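Local structure of probable ss-1,3-N-acetylglucosaminyltransferase (Staphylococcus aureus, 6H4M) at residues V22-P27 with F107-D112; D133-K138 with N212-T217. The protein is a probable glycosyltransferase of family 2, with a GT-A-type domain followed by a TarS-like linker domain. All coordinates share one frame; numbering follows the deposited sequence.

Contact 1: residues V22-P27 with F107-D112; sequences VSVIMP and FFLDSD. With UD1 (uridine-diphosphate-N-acetylglucosamine), chain N.
Ile-25 and Phe-107 stitch two parallel strands together with their backbones: Phe-107 N bonds to Ser-23 O at 2.9 Å, Ile-25 N to Phe-107 O, and Leu-109 N to Ile-25 O at 3.0 Å, the last nearly straight at 171°. Side chains pack tightly on both faces here. On one, Val-24 CG1, set opposite its own backbone N (chi1 -179°), reaches Leu-109 CB at 3.8 Å, and Met-26 SD lies beside Leu-109 CD2; helices 35-43 and 120-129 close over them. On the other, Ile-25 CB and CG2 meet CD1 and CE1 of the Phe-108 ring obliquely, Ile-25 CD1 standing 3.9 Å from Phe-108 CE1, with Leu-98 of helix 91-100 covering both. Beyond Leu-109 the regular pairing stops, and the Asp-Ser-Asp run there corresponds to the DXD-type motif of GT-A folds. The ribose of UD1 links Pro-27 and Ser-111: its O2' donates to Pro-27 O (2.8 Å) and accepts from Ser-111 OG (2.7 Å), while O3B takes the Ser-111 N-H at 2.8 Å. Asp-110, whose OD1 forms a salt bridge with Arg-94, extends towards the amino-sugar near a magnesium ion. Exposure rises only at Asp-112, the one partly exposed residue of the two segments.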
loop_
_atom_site.group_PDB
_atom_site.type_symbol
_atom_site.label_atom_id
_atom_site.label_comp_id
_atom_site.label_asym_id
_atom_site.label_seq_id
_atom_site.Cartn_x
_atom_site.Cartn_y
_atom_site.Cartn_z
ATOM N N VAL A 22 -34.063 31.506 27.477
ATOM C CA VAL A 22 -32.854 30.703 27.397
ATOM C C VAL A 22 -32.336 30.380 28.798
ATOM O O VAL A 22 -32.261 31.245 29.650
ATOM C CB VAL A 22 -31.764 31.440 26.602
ATOM C CG1 VAL A 22 -30.522 30.570 26.454
ATOM C CG2 VAL A 22 -32.267 31.930 25.250
ATOM N N SER A 23 -31.935 29.126 28.999
ATOM C CA SER A 23 -31.091 28.736 30.121
ATOM C C SER A 23 -29.690 28.442 29.599
ATOM O O SER A 23 -29.507 27.503 28.849
ATOM C CB SER A 23 -31.643 27.534 30.826
ATOM O OG SER A 23 -32.915 27.806 31.362
ATOM N N VAL A 24 -28.712 29.254 30.000
ATOM C CA VAL A 24 -27.322 28.933 29.752
ATOM C C VAL A 24 -26.878 27.950 30.836
ATOM O O VAL A 24 -26.956 28.254 32.018
ATOM C CB VAL A 24 -26.432 30.184 29.726
ATOM C CG1 VAL A 24 -24.990 29.819 29.433
ATOM C CG2 VAL A 24 -26.929 31.212 28.726
ATOM N N ILE A 25 -26.426 26.769 30.414
ATOM C CA ILE A 25 -25.982 25.712 31.304
ATOM C C ILE A 25 -24.461 25.595 31.187
ATOM O O ILE A 25 -23.949 25.335 30.106
ATOM C CB ILE A 25 -26.692 24.392 30.958
ATOM C CG1 ILE A 25 -28.191 24.487 31.225
ATOM C CG2 ILE A 25 -26.058 23.224 31.702
ATOM C CD1 ILE A 25 -28.994 23.422 30.518
ATOM N N MET A 26 -23.766 25.784 32.313
ATOM C CA MET A 26 -22.307 25.854 32.342
ATOM C C MET A 26 -21.778 24.992 33.479
ATOM O O MET A 26 -21.867 25.371 34.643
ATOM C CB MET A 26 -21.823 27.294 32.540
ATOM C CG MET A 26 -20.326 27.419 32.680
ATOM S SD MET A 26 -19.779 29.138 32.861
ATOM C CE MET A 26 -20.123 29.404 34.604
ATOM N N PRO A 27 -21.180 23.819 33.187
ATOM C CA PRO A 27 -20.496 23.045 34.216
ATOM C C PRO A 27 -19.125 23.668 34.503
ATOM O O PRO A 27 -18.494 24.183 33.587
ATOM C CB PRO A 27 -20.399 21.659 33.572
ATOM C CG PRO A 27 -20.241 21.961 32.096
ATOM C CD PRO A 27 -21.111 23.181 31.866
ATOM N N PHE A 107 -28.667 26.715 26.200
ATOM C CA PHE A 107 -27.413 26.960 25.547
ATOM C C PHE A 107 -26.298 26.429 26.438
ATOM O O PHE A 107 -26.135 26.902 27.551
ATOM C CB PHE A 107 -27.233 28.455 25.269
ATOM C CG PHE A 107 -26.155 28.731 24.257
ATOM C CD1 PHE A 107 -24.826 28.555 24.580
ATOM C CD2 PHE A 107 -26.475 29.116 22.969
ATOM C CE1 PHE A 107 -23.841 28.772 23.636
ATOM C CE2 PHE A 107 -25.482 29.336 22.028
ATOM C CZ PHE A 107 -24.169 29.164 22.362
ATOM N N PHE A 108 -25.556 25.441 25.945
ATOM C CA PHE A 108 -24.437 24.883 26.698
ATOM C C PHE A 108 -23.199 25.746 26.477
ATOM O O PHE A 108 -22.841 26.038 25.344
ATOM C CB PHE A 108 -24.184 23.427 26.307
ATOM C CG PHE A 108 -25.330 22.513 26.640
ATOM C CD1 PHE A 108 -25.560 22.126 27.947
ATOM C CD2 PHE A 108 -26.182 22.053 25.653
ATOM C CE1 PHE A 108 -26.618 21.284 28.259
ATOM C CE2 PHE A 108 -27.240 21.218 25.968
ATOM C CZ PHE A 108 -27.459 20.834 27.266
ATOM N N LEU A 109 -22.570 26.145 27.588
ATOM C CA LEU A 109 -21.390 26.983 27.592
ATOM C C LEU A 109 -20.337 26.297 28.454
ATOM O O LEU A 109 -20.638 25.893 29.565
ATOM C CB LEU A 109 -21.778 28.347 28.161
ATOM C CG LEU A 109 -20.626 29.308 28.452
ATOM C CD1 LEU A 109 -19.968 29.766 27.164
ATOM C CD2 LEU A 109 -21.109 30.514 29.242
ATOM N N ASP A 110 -19.120 26.162 27.923
ATOM C CA ASP A 110 -17.991 25.642 28.679
ATOM C C ASP A 110 -17.401 26.775 29.525
ATOM O O ASP A 110 -17.526 27.937 29.181
ATOM C CB ASP A 110 -16.963 24.996 27.752
ATOM C CG ASP A 110 -17.449 23.685 27.155
ATOM O OD1 ASP A 110 -18.541 23.193 27.592
ATOM O OD2 ASP A 110 -16.748 23.163 26.251
ATOM N N SER A 111 -16.754 26.398 30.631
ATOM C CA SER A 111 -16.419 27.299 31.722
ATOM C C SER A 111 -15.296 28.266 31.337
ATOM O O SER A 111 -15.195 29.331 31.935
ATOM C CB SER A 111 -16.082 26.536 32.974
ATOM O OG SER A 111 -15.323 25.372 32.672
ATOM N N ASP A 112 -14.461 27.928 30.350
ATOM C CA ASP A 112 -13.349 28.817 30.017
ATOM C C ASP A 112 -13.712 29.733 28.830
ATOM O O ASP A 112 -12.977 30.676 28.534
ATOM C CB ASP A 112 -12.063 28.006 29.820
ATOM C CG ASP A 112 -11.317 27.738 31.121
HETATM C "C1'" UD1 N . -14.088 19.985 24.735
HETATM C "C2'" UD1 N . -15.289 20.545 23.980
HETATM C "C3'" UD1 N . -16.546 20.428 24.835
HETATM C "C4'" UD1 N . -16.729 18.981 25.272
HETATM C "C5'" UD1 N . -15.450 18.445 25.928
HETATM C "C6'" UD1 N . -15.563 16.971 26.303
HETATM C "C7'" UD1 N . -14.773 22.293 22.367
HETATM C "C8'" UD1 N . -14.138 23.635 22.229
HETATM N "N2'" UD1 N . -14.951 21.902 23.623
HETATM O "O1'" UD1 N . -13.843 20.744 25.929
HETATM O "O3'" UD1 N . -17.683 20.857 24.088
HETATM O "O4'" UD1 N . -17.835 18.880 26.179
HETATM O "O5'" UD1 N . -14.325 18.617 25.063
HETATM O "O6'" UD1 N . -15.945 16.191 25.164
HETATM O "O7'" UD1 N . -15.053 21.621 21.391
HETATM N N1 UD1 N . -15.990 19.682 33.206
HETATM C C2 UD1 N . -16.750 19.054 34.223
HETATM N N3 UD1 N . -16.234 18.053 34.943
HETATM C C4 UD1 N . -14.995 17.639 34.715
HETATM C C5 UD1 N . -14.217 18.229 33.719
HETATM C C6 UD1 N . -14.744 19.265 32.952
HETATM O O2 UD1 N . -17.914 19.420 34.477
HETATM O O4 UD1 N . -14.542 16.712 35.409
HETATM C C1B UD1 N . -16.577 20.761 32.424
HETATM C C2B UD1 N . -15.707 21.997 32.354
HETATM O "O2'" UD1 N . -16.051 22.907 33.397
HETATM C C3B UD1 N . -15.984 22.548 30.971
HETATM C C4B UD1 N . -16.576 21.404 30.182
HETATM O O4B UD1 N . -16.725 20.325 31.084
HETATM O O3B UD1 N . -16.966 23.582 31.003
HETATM C C5B UD1 N . -15.703 20.913 29.054
HETATM O O5B UD1 N . -14.371 20.755 29.535
HETATM P PA UD1 N . -13.183 21.725 29.038
HETATM O O1A UD1 N . -12.262 21.920 30.212
HETATM O O2A UD1 N . -13.765 22.963 28.385
HETATM O O3A UD1 N . -12.461 20.745 27.985
HETATM P PB UD1 N . -12.346 21.089 26.419
HETATM O O1B UD1 N . -11.398 20.087 25.806
HETATM O O2B UD1 N . -12.086 22.581 26.260
#

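Contact 2: residues D133-K138 with N212-T217; sequences DLIIGK and NYSIKT
Asp-133 and Asn-212 hold each other at the start of this strand pair. The Asn-212 N-H meets the anti side of Asp-133 OD2 at 3.1 Å, 30° out of the carboxylate plane, while Asn-212 O receives two N-H groups, Asp-133 N at 2.8 Å and Leu-134 N at 3.2 Å. Further along, Ser-214 N bonds to Leu-134 O, Ile-136 N to Ser-214 O and Lys-216 N to Ile-136 O (3.0 Å, 172°). Lys-138 N continues the series to Lys-216 O, and the Lys-138 side chain, bent at its last two torsions, brings NZ across to Thr-217 O at 3.3 Å, in the carbonyl plane. The in-step parallel pairing, 19° between strand directions, belongs to the mixed sheet of the GT-A fold. On one face Leu-134 CB touches Tyr-213 CD1 obliquely at 4.1 Å, and Ile-136 and Ile-215 share cover from Ile-152. The opposite face carries Ile-135 and Ser-214, whose OG lies against CG1 and CG2 of Ile-135 and is held by Ser-132 OG; Leu-123 and Tyr-126 of helix 120-129 lie over them. In the next shell, Tyr-213 OH lies within hydrogen-bonding reach of Leu-207 O, Ser-210 O and Tyr-261 OH, Asn-212 ND2 is fixed by Asn-131 O, and Asp-133 OD2 also takes the Lys-211 N-H.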
loop_
_atom_site.group_PDB
_atom_site.type_symbol
_atom_site.label_atom_id
_atom_site.label_comp_id
_atom_site.label_asym_id
_atom_site.label_seq_id
_atom_site.Cartn_x
_atom_site.Cartn_y
_atom_site.Cartn_z
ATOM N N ASP A 133 -35.309 24.417 15.869
ATOM C CA ASP A 133 -35.077 23.454 16.930
ATOM C C ASP A 133 -33.633 23.607 17.425
ATOM O O ASP A 133 -33.333 23.333 18.583
ATOM C CB ASP A 133 -35.393 22.038 16.441
ATOM C CG ASP A 133 -36.826 21.847 15.959
ATOM O OD1 ASP A 133 -37.745 22.267 16.708
ATOM O OD2 ASP A 133 -37.016 21.281 14.842
ATOM N N LEU A 134 -32.755 24.091 16.537
ATOM C CA LEU A 134 -31.338 24.241 16.805
ATOM C C LEU A 134 -30.829 25.506 16.115
ATOM O O LEU A 134 -31.096 25.714 14.934
ATOM C CB LEU A 134 -30.620 23.008 16.260
ATOM C CG LEU A 134 -29.102 23.009 16.378
ATOM C CD1 LEU A 134 -28.688 22.793 17.828
ATOM C CD2 LEU A 134 -28.487 21.936 15.498
ATOM N N ILE A 135 -30.087 26.345 16.847
ATOM C CA ILE A 135 -29.424 27.496 16.247
ATOM C C ILE A 135 -27.934 27.413 16.571
ATOM O O ILE A 135 -27.568 27.231 17.726
ATOM C CB ILE A 135 -30.031 28.830 16.716
ATOM C CG1 ILE A 135 -31.562 28.808 16.697
ATOM C CG2 ILE A 135 -29.488 29.979 15.880
ATOM C CD1 ILE A 135 -32.194 28.398 18.001
ATOM N N ILE A 136 -27.100 27.557 15.535
ATOM C CA ILE A 136 -25.655 27.464 15.637
ATOM C C ILE A 136 -25.048 28.833 15.326
ATOM O O ILE A 136 -25.156 29.329 14.211
ATOM C CB ILE A 136 -25.107 26.383 14.685
ATOM C CG1 ILE A 136 -25.888 25.069 14.817
ATOM C CG2 ILE A 136 -23.614 26.185 14.899
ATOM C CD1 ILE A 136 -25.616 24.080 13.721
ATOM N N GLY A 137 -24.411 29.433 16.328
ATOM C CA GLY A 137 -23.711 30.699 16.168
ATOM C C GLY A 137 -22.268 30.461 15.779
ATOM O O GLY A 137 -21.647 29.507 16.264
ATOM N N LYS A 138 -21.743 31.326 14.906
ATOM C CA LYS A 138 -20.378 31.226 14.406
ATOM C C LYS A 138 -19.410 31.219 15.592
ATOM O O LYS A 138 -19.562 32.004 16.533
ATOM C CB LYS A 138 -20.091 32.382 13.458
ATOM C CG LYS A 138 -18.680 32.473 12.903
ATOM C CD LYS A 138 -18.360 33.878 12.417
ATOM C CE LYS A 138 -17.714 33.961 11.042
ATOM N NZ LYS A 138 -18.261 35.093 10.245
ATOM N N ASN A 212 -35.670 21.545 12.009
ATOM C CA ASN A 212 -35.375 22.946 11.743
ATOM C C ASN A 212 -34.066 23.349 12.428
ATOM O O ASN A 212 -33.997 23.442 13.651
ATOM C CB ASN A 212 -36.536 23.834 12.188
ATOM C CG ASN A 212 -37.781 23.646 11.347
ATOM O OD1 ASN A 212 -37.733 23.022 10.287
ATOM N ND2 ASN A 212 -38.892 24.214 11.788
ATOM N N TYR A 213 -33.032 23.559 11.609
ATOM C CA TYR A 213 -31.692 23.986 12.092
ATOM C C TYR A 213 -31.324 25.293 11.386
ATOM O O TYR A 213 -31.465 25.368 10.153
ATOM C CB TYR A 213 -30.625 22.929 11.795
ATOM C CG TYR A 213 -31.108 21.501 11.757
ATOM C CD1 TYR A 213 -31.696 20.913 12.864
ATOM C CD2 TYR A 213 -30.958 20.730 10.618
ATOM C CE1 TYR A 213 -32.131 19.599 12.837
ATOM C CE2 TYR A 213 -31.389 19.415 10.573
ATOM C CZ TYR A 213 -31.978 18.848 11.687
ATOM O OH TYR A 213 -32.404 17.552 11.651
ATOM N N SER A 214 -30.864 26.286 12.149
ATOM C CA SER A 214 -30.501 27.562 11.582
ATOM C C SER A 214 -29.059 27.895 11.984
ATOM O O SER A 214 -28.571 27.446 13.014
ATOM C CB SER A 214 -31.498 28.622 11.968
ATOM O OG SER A 214 -31.515 28.779 13.372
ATOM N N ILE A 215 -28.379 28.642 11.113
ATOM C CA ILE A 215 -26.988 29.020 11.266
ATOM C C ILE A 215 -26.900 30.549 11.178
ATOM O O ILE A 215 -27.366 31.133 10.204
ATOM C CB ILE A 215 -26.123 28.346 10.181
ATOM C CG1 ILE A 215 -26.176 26.826 10.269
ATOM C CG2 ILE A 215 -24.680 28.839 10.253
ATOM C CD1 ILE A 215 -25.648 26.137 9.042
ATOM N N LYS A 216 -26.297 31.178 12.196
ATOM C CA LYS A 216 -26.175 32.637 12.293
ATOM C C LYS A 216 -24.686 32.992 12.392
ATOM O O LYS A 216 -23.982 32.431 13.213
ATOM C CB LYS A 216 -26.987 33.133 13.493
ATOM C CG LYS A 216 -27.113 34.641 13.611
ATOM C CD LYS A 216 -28.428 35.201 13.178
ATOM C CE LYS A 216 -28.381 36.709 13.038
ATOM N NZ LYS A 216 -29.663 37.306 13.497
ATOM N N THR A 217 -24.225 33.929 11.554
ATOM C CA THR A 217 -22.789 34.168 11.357
ATOM C C THR A 217 -22.404 35.656 11.410
ATOM O O THR A 217 -21.291 35.997 11.027
ATOM C CB THR A 217 -22.332 33.591 10.012
ATOM O OG1 THR A 217 -22.983 34.324 8.969
ATOM C CG2 THR A 217 -22.616 32.106 9.878
#

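In the fold
From the N terminus, strand 22-28 opens the fold, and contact 1 closes the first long excursion when strand 105-108 returns beside it, after strands 52-58 and 79-82 and three helices. The chain then passes through helix 120-129 into strand 134-142; contact 2 closes a second excursion, containing strand 177-179 and helix 198-207, when strand 213-216 comes alongside. The two loops follow in series, neither nesting nor crossing. Strand 177-179 joins them, pairing antiparallel with both 105-108 and 134-142, so both contacts lie in one sheet with centres about 16 Å apart. Helix 120-129 lies against both strand pairs.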